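PDB 3PI7: NADH oxidoreductase from Mesorhizobium loti, which probably binds NADPH and acts as an oxidoreductase on NAD(P)H, perhaps with a quinone as electron acceptor. Local coordinates for residues 165-170 against 191-196; 177-182 against 206-211. All blocks are in the same frame, centred on the assembly; numbering follows the deposited sequence. Where two conformers were deposited one is given.

Interaction 1: residues 165-170 against 191-196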
loop_
_atom_site.group_PDB
_atom_site.type_symbol
_atom_site.label_atom_id
_atom_site.label_comp_id
_atom_site.label_asym_id
_atom_site.label_seq_id
_atom_site.Cartn_x
_atom_site.Cartn_y
_atom_site.Cartn_z
ATOM N N GLU A 165 4.848 -11.732 -14.309
ATOM C CA GLU A 165 3.693 -12.628 -14.302
ATOM C C GLU A 165 2.828 -12.330 -15.536
ATOM O O GLU A 165 2.585 -11.162 -15.824
ATOM C CB GLU A 165 2.905 -12.435 -12.997
ATOM C CG GLU A 165 2.007 -13.607 -12.689
ATOM C CD GLU A 165 2.685 -14.966 -12.644
ATOM O OE1 GLU A 165 3.726 -15.111 -11.960
ATOM O OE2 GLU A 165 2.188 -15.880 -13.341
ATOM N N LYS A 166 2.440 -13.365 -16.323
ATOM C CA LYS A 166 1.681 -13.116 -17.534
ATOM C C LYS A 166 0.309 -12.498 -17.247
ATOM O O LYS A 166 -0.084 -11.544 -17.929
ATOM C CB LYS A 166 1.558 -14.386 -18.401
ATOM C CG LYS A 166 2.894 -14.785 -19.047
ATOM C CD LYS A 166 3.504 -13.704 -19.997
ATOM C CE LYS A 166 4.932 -14.008 -20.396
ATOM N NZ LYS A 166 5.406 -13.110 -21.476
ATOM N N ALA A 167 -0.375 -12.963 -16.192
ATOM C CA ALA A 167 -1.685 -12.404 -15.879
ATOM C C ALA A 167 -1.586 -11.148 -15.047
ATOM O O ALA A 167 -0.741 -11.050 -14.180
ATOM C CB ALA A 167 -2.528 -13.417 -15.129
ATOM N N PHE A 168 -2.496 -10.189 -15.298
ATOM C CA PHE A 168 -2.561 -8.972 -14.502
ATOM C C PHE A 168 -4.012 -8.510 -14.510
ATOM O O PHE A 168 -4.808 -9.008 -15.310
ATOM C CB PHE A 168 -1.573 -7.917 -15.001
ATOM C CG PHE A 168 -1.910 -7.351 -16.347
ATOM C CD1 PHE A 168 -1.618 -8.061 -17.516
ATOM C CD2 PHE A 168 -2.580 -6.130 -16.457
ATOM C CE1 PHE A 168 -1.898 -7.512 -18.766
ATOM C CE2 PHE A 168 -2.880 -5.595 -17.714
ATOM C CZ PHE A 168 -2.589 -6.318 -18.854
ATOM N N VAL A 169 -4.375 -7.660 -13.564
ATOM C CA VAL A 169 -5.781 -7.272 -13.413
ATOM C C VAL A 169 -5.963 -5.783 -13.642
ATOM O O VAL A 169 -5.129 -4.979 -13.226
ATOM C CB VAL A 169 -6.336 -7.692 -12.006
ATOM C CG1 VAL A 169 -7.838 -7.429 -11.875
ATOM C CG2 VAL A 169 -6.036 -9.148 -11.704
HETATM N N MSE A 170 -7.131 -5.426 -14.206
HETATM C CA MSE A 170 -7.489 -4.022 -14.398
HETATM C C MSE A 170 -8.959 -3.819 -14.158
HETATM O O MSE A 170 -9.772 -4.573 -14.680
HETATM C CB MSE A 170 -7.153 -3.542 -15.818
HETATM C CG MSE A 170 -5.670 -3.442 -16.041
HETATM SE SE MSE A 170 -5.254 -2.590 -17.694
HETATM C CE MSE A 170 -5.907 -3.973 -18.897
ATOM N N ARG A 191 -1.768 -11.664 -20.163
ATOM C CA ARG A 191 -3.153 -12.097 -20.021
ATOM C C ARG A 191 -3.941 -11.162 -19.137
ATOM O O ARG A 191 -4.010 -11.346 -17.933
ATOM C CB ARG A 191 -3.165 -13.510 -19.456
ATOM C CG ARG A 191 -2.576 -14.500 -20.436
ATOM C CD ARG A 191 -2.383 -15.867 -19.798
ATOM N NE ARG A 191 -3.657 -16.504 -19.443
ATOM C CZ ARG A 191 -4.381 -17.244 -20.278
ATOM N NH1 ARG A 191 -3.997 -17.403 -21.542
ATOM N NH2 ARG A 191 -5.511 -17.805 -19.866
ATOM N N PRO A 192 -4.630 -10.201 -19.751
ATOM C CA PRO A 192 -5.370 -9.229 -18.943
ATOM C C PRO A 192 -6.625 -9.823 -18.347
ATOM O O PRO A 192 -7.362 -10.538 -19.017
ATOM C CB PRO A 192 -5.715 -8.112 -19.949
ATOM C CG PRO A 192 -4.803 -8.336 -21.105
ATOM C CD PRO A 192 -4.590 -9.805 -21.168
ATOM N N ILE A 193 -6.890 -9.463 -17.097
ATOM C CA ILE A 193 -8.114 -9.845 -16.402
ATOM C C ILE A 193 -8.791 -8.528 -16.174
ATOM O O ILE A 193 -8.243 -7.713 -15.433
ATOM C CB ILE A 193 -7.799 -10.601 -15.091
ATOM C CG1 ILE A 193 -7.071 -11.932 -15.356
ATOM C CG2 ILE A 193 -9.071 -10.785 -14.215
ATOM C CD1 ILE A 193 -6.247 -12.404 -14.085
ATOM N N VAL A 194 -9.961 -8.285 -16.782
ATOM C CA VAL A 194 -10.543 -6.973 -16.609
ATOM C C VAL A 194 -11.970 -7.072 -16.137
ATOM O O VAL A 194 -12.643 -8.055 -16.410
ATOM C CB VAL A 194 -10.437 -6.090 -17.895
ATOM C CG1 VAL A 194 -8.991 -6.002 -18.396
ATOM C CG2 VAL A 194 -11.369 -6.573 -19.004
ATOM N N THR A 195 -12.422 -6.054 -15.430
ATOM C CA THR A 195 -13.810 -6.011 -14.972
ATOM C C THR A 195 -14.586 -4.942 -15.741
ATOM O O THR A 195 -14.045 -3.870 -16.056
ATOM C CB THR A 195 -13.908 -5.768 -13.457
ATOM O OG1 THR A 195 -13.469 -4.436 -13.221
ATOM C CG2 THR A 195 -13.099 -6.792 -12.622
ATOM N N VAL A 196 -15.855 -5.236 -16.037
ATOM C CA VAL A 196 -16.805 -4.328 -16.702
ATOM C C VAL A 196 -18.124 -4.268 -15.917
ATOM O O VAL A 196 -18.338 -5.092 -15.042
ATOM C CB VAL A 196 -17.066 -4.740 -18.174
ATOM C CG1 VAL A 196 -15.796 -4.657 -18.997
ATOM C CG2 VAL A 196 -17.684 -6.129 -18.266
#
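Residues 167-170 and 191-196 run as parallel neighbouring strands, their axes 21° apart, and pair through Ala-167 with Arg-191, Phe-168 with Pro-192, Val-169 with Ile-193 and Met-170 with Val-194. They are the two strands of a beta-alpha-beta unit in the Rossmann fold, joined by helix 176-188. Five backbone hydrogen bonds link them. The first, from Arg-191 N to Lys-166 O, is 2.8 Å long and nearly straight at the hydrogen. The bond from Phe-168 N to Arg-191 O is longer, at 3.3 Å.

Phe-168, Pro-192, Met-170 and Val-194 share the face covered by helix 176-188. With CG of Phe-168 between the backbone N and the carbonyl carbon (chi1 68°), its ring lies against Pro-192. Pro-192 CA sits over one face, 4.2 Å from the ring centroid, in a CH-pi contact. Phe-168 CZ also meets Pro-192 CG at 3.7 Å. Ile-181 and Ala-185 of helix 176-188 touch Phe-168 as well. An alanine in place of Phe-168 would probably leave Pro-192 without the ring and open a gap between the strands and that helix.

On the other face, Ile-193 CD1 touches both Ala-167 CB and Val-169 CG2. Met-229 and Glu-232 of helix 221-232 pack on this side, and Glu-232 also forms a salt bridge with Arg-191 NE.

Back on the face of Phe-168, Met-170, a selenomethionine, lies beside Val-194 and points the same way. Its bend at chi3 (-68°) ends with CE 3.7 Å from Val-194 CG1.

Interaction 2: residues 177-182 against 206-211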
loop_
_atom_site.group_PDB
_atom_site.type_symbol
_atom_site.label_atom_id
_atom_site.label_comp_id
_atom_site.label_asym_id
_atom_site.label_seq_id
_atom_site.Cartn_x
_atom_site.Cartn_y
_atom_site.Cartn_z
ATOM N N LEU A 177 -7.759 3.734 -21.947
ATOM C CA LEU A 177 -6.464 3.364 -21.393
ATOM C C LEU A 177 -6.327 1.822 -21.275
ATOM O O LEU A 177 -5.318 1.240 -21.731
ATOM C CB LEU A 177 -6.298 4.045 -20.037
ATOM C CG LEU A 177 -5.048 3.724 -19.230
ATOM C CD1 LEU A 177 -3.765 3.889 -20.050
ATOM C CD2 LEU A 177 -4.980 4.623 -18.010
ATOM N N CYS A 178 -7.345 1.175 -20.692
ATOM C CA CYS A 178 -7.314 -0.281 -20.529
ATOM C C CYS A 178 -7.243 -0.960 -21.884
ATOM O O CYS A 178 -6.489 -1.931 -22.042
ATOM C CB CYS A 178 -8.502 -0.770 -19.711
ATOM S SG CYS A 178 -8.395 -0.352 -17.951
ATOM N N LYS A 179 -7.958 -0.426 -22.884
ATOM C CA LYS A 179 -7.903 -1.003 -24.213
ATOM C C LYS A 179 -6.506 -0.885 -24.813
ATOM O O LYS A 179 -6.064 -1.824 -25.460
ATOM C CB LYS A 179 -8.971 -0.395 -25.133
ATOM C CG LYS A 179 -10.379 -0.738 -24.639
ATOM C CD LYS A 179 -11.479 -0.509 -25.681
ATOM C CE LYS A 179 -11.801 0.939 -25.913
ATOM N NZ LYS A 179 -13.030 1.060 -26.746
ATOM N N LEU A 180 -5.780 0.227 -24.583
ATOM C CA LEU A 180 -4.400 0.326 -25.080
ATOM C C LEU A 180 -3.497 -0.719 -24.387
ATOM O O LEU A 180 -2.641 -1.334 -25.024
ATOM C CB LEU A 180 -3.832 1.734 -24.831
ATOM C CG LEU A 180 -4.392 2.889 -25.670
ATOM C CD1 LEU A 180 -3.842 4.184 -25.188
ATOM C CD2 LEU A 180 -4.117 2.696 -27.139
ATOM N N ILE A 181 -3.658 -0.883 -23.071
ATOM C CA ILE A 181 -2.844 -1.841 -22.308
ATOM C C ILE A 181 -3.162 -3.258 -22.755
ATOM O O ILE A 181 -2.246 -4.050 -22.921
ATOM C CB ILE A 181 -3.009 -1.650 -20.774
ATOM C CG1 ILE A 181 -2.488 -0.251 -20.409
ATOM C CG2 ILE A 181 -2.213 -2.753 -19.977
ATOM C CD1 ILE A 181 -2.682 0.175 -18.956
ATOM N N ILE A 182 -4.452 -3.555 -22.983
ATOM C CA ILE A 182 -4.865 -4.890 -23.449
ATOM C C ILE A 182 -4.118 -5.217 -24.769
ATOM O O ILE A 182 -3.561 -6.312 -24.890
ATOM C CB ILE A 182 -6.413 -5.023 -23.578
ATOM C CG1 ILE A 182 -7.076 -5.042 -22.192
ATOM C CG2 ILE A 182 -6.761 -6.330 -24.319
ATOM C CD1 ILE A 182 -8.598 -4.799 -22.168
ATOM N N LYS A 206 -12.583 -8.989 -25.164
ATOM C CA LYS A 206 -11.950 -10.260 -25.479
ATOM C C LYS A 206 -11.342 -10.214 -26.878
ATOM O O LYS A 206 -10.252 -10.757 -27.094
ATOM C CB LYS A 206 -12.953 -11.390 -25.346
ATOM C CG LYS A 206 -13.094 -11.855 -23.918
ATOM C CD LYS A 206 -14.233 -12.838 -23.768
ATOM C CE LYS A 206 -14.309 -13.357 -22.357
ATOM N NZ LYS A 206 -15.460 -14.277 -22.159
ATOM N N ASP A 207 -12.006 -9.501 -27.807
ATOM C CA ASP A 207 -11.540 -9.345 -29.183
ATOM C C ASP A 207 -10.169 -8.676 -29.244
ATOM O O ASP A 207 -9.309 -9.121 -29.994
ATOM C CB ASP A 207 -12.546 -8.531 -30.002
ATOM C CG ASP A 207 -12.165 -8.422 -31.462
ATOM O OD1 ASP A 207 -12.095 -9.481 -32.138
ATOM O OD2 ASP A 207 -11.911 -7.284 -31.924
ATOM N N ILE A 208 -9.945 -7.656 -28.417
ATOM C CA ILE A 208 -8.672 -6.943 -28.450
ATOM C C ILE A 208 -7.581 -7.662 -27.625
ATOM O O ILE A 208 -6.416 -7.263 -27.689
ATOM C CB ILE A 208 -8.835 -5.458 -28.042
ATOM C CG1 ILE A 208 -9.563 -5.307 -26.711
ATOM C CG2 ILE A 208 -9.550 -4.682 -29.172
ATOM C CD1 ILE A 208 -9.254 -4.063 -26.017
ATOM N N GLY A 209 -7.948 -8.697 -26.867
ATOM C CA GLY A 209 -6.939 -9.481 -26.161
ATOM C C GLY A 209 -7.108 -9.757 -24.692
ATOM O O GLY A 209 -6.191 -10.306 -24.087
ATOM N N ALA A 210 -8.251 -9.374 -24.082
ATOM C CA ALA A 210 -8.406 -9.674 -22.657
ATOM C C ALA A 210 -8.597 -11.168 -22.473
ATOM O O ALA A 210 -9.328 -11.789 -23.252
ATOM C CB ALA A 210 -9.567 -8.912 -22.069
ATOM N N ALA A 211 -7.865 -11.762 -21.516
ATOM C CA ALA A 211 -7.991 -13.203 -21.234
ATOM C C ALA A 211 -9.269 -13.472 -20.471
ATOM O O ALA A 211 -9.925 -14.487 -20.701
ATOM C CB ALA A 211 -6.792 -13.693 -20.432
#
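In Ile-182, CG1 is anti to the carbonyl carbon (chi1 -70°), which leaves CG2 anti to the backbone N and turned to the end of helix 202-208. Ile-208 has CG1 between its backbone N and carbonyl carbon (chi1 52°). The two side chains cross at about a right angle. Ile-182 CG2 meets Ile-208 CD1 at 3.8 Å. The same CD1 reaches the aliphatic part of Lys-179, 3.8 Å from Lys-179 CG, while the end of the lysine leads away. Ile-208 CD1 thus sits against two residues about one turn apart on helix 176-188.

Ile-182 CG2 also presses on the backbone that follows Ile-208. It lies 3.4 Å from Ala-210 N and 3.5 Å from Gly-209 C. Ile-182 CD1 faces Ala-210 CB at a looser 4.2 Å. No hydrogen bond crosses this contact; its side chains meet through aliphatic carbons. Leu-205, a turn earlier on helix 202-208, adds to the packing on Lys-179 and Ile-182.

Gly-209 leaves the helix with positive phi (130°). A side chain there would run into the carbonyl O of Ile-208 and crowd Ile-182 CG2. The arrangement is a Schellman motif at the C-terminal end of helix 202-208, packed against the first helix of the Rossmann fold.

From the N terminus, the chain passes through strand 167-170, helix 176-188, strand 191-196 and helix 202-208. Interaction 1 closes the beta-alpha-beta loop by pairing the two strands. Interaction 2 closes a second loop, from helix 176-188 to the end of helix 202-208, with strand 191-196 inside it. The loops cross, because their segments alternate along the chain. The contacts also touch directly: Met-170 CE packs on Ile-182 CG1 at 3.7 Å, and Pro-192 CD lies 3.4 Å from Gly-209 O. Together they tie the sheet of the Rossmann fold to two consecutive helices.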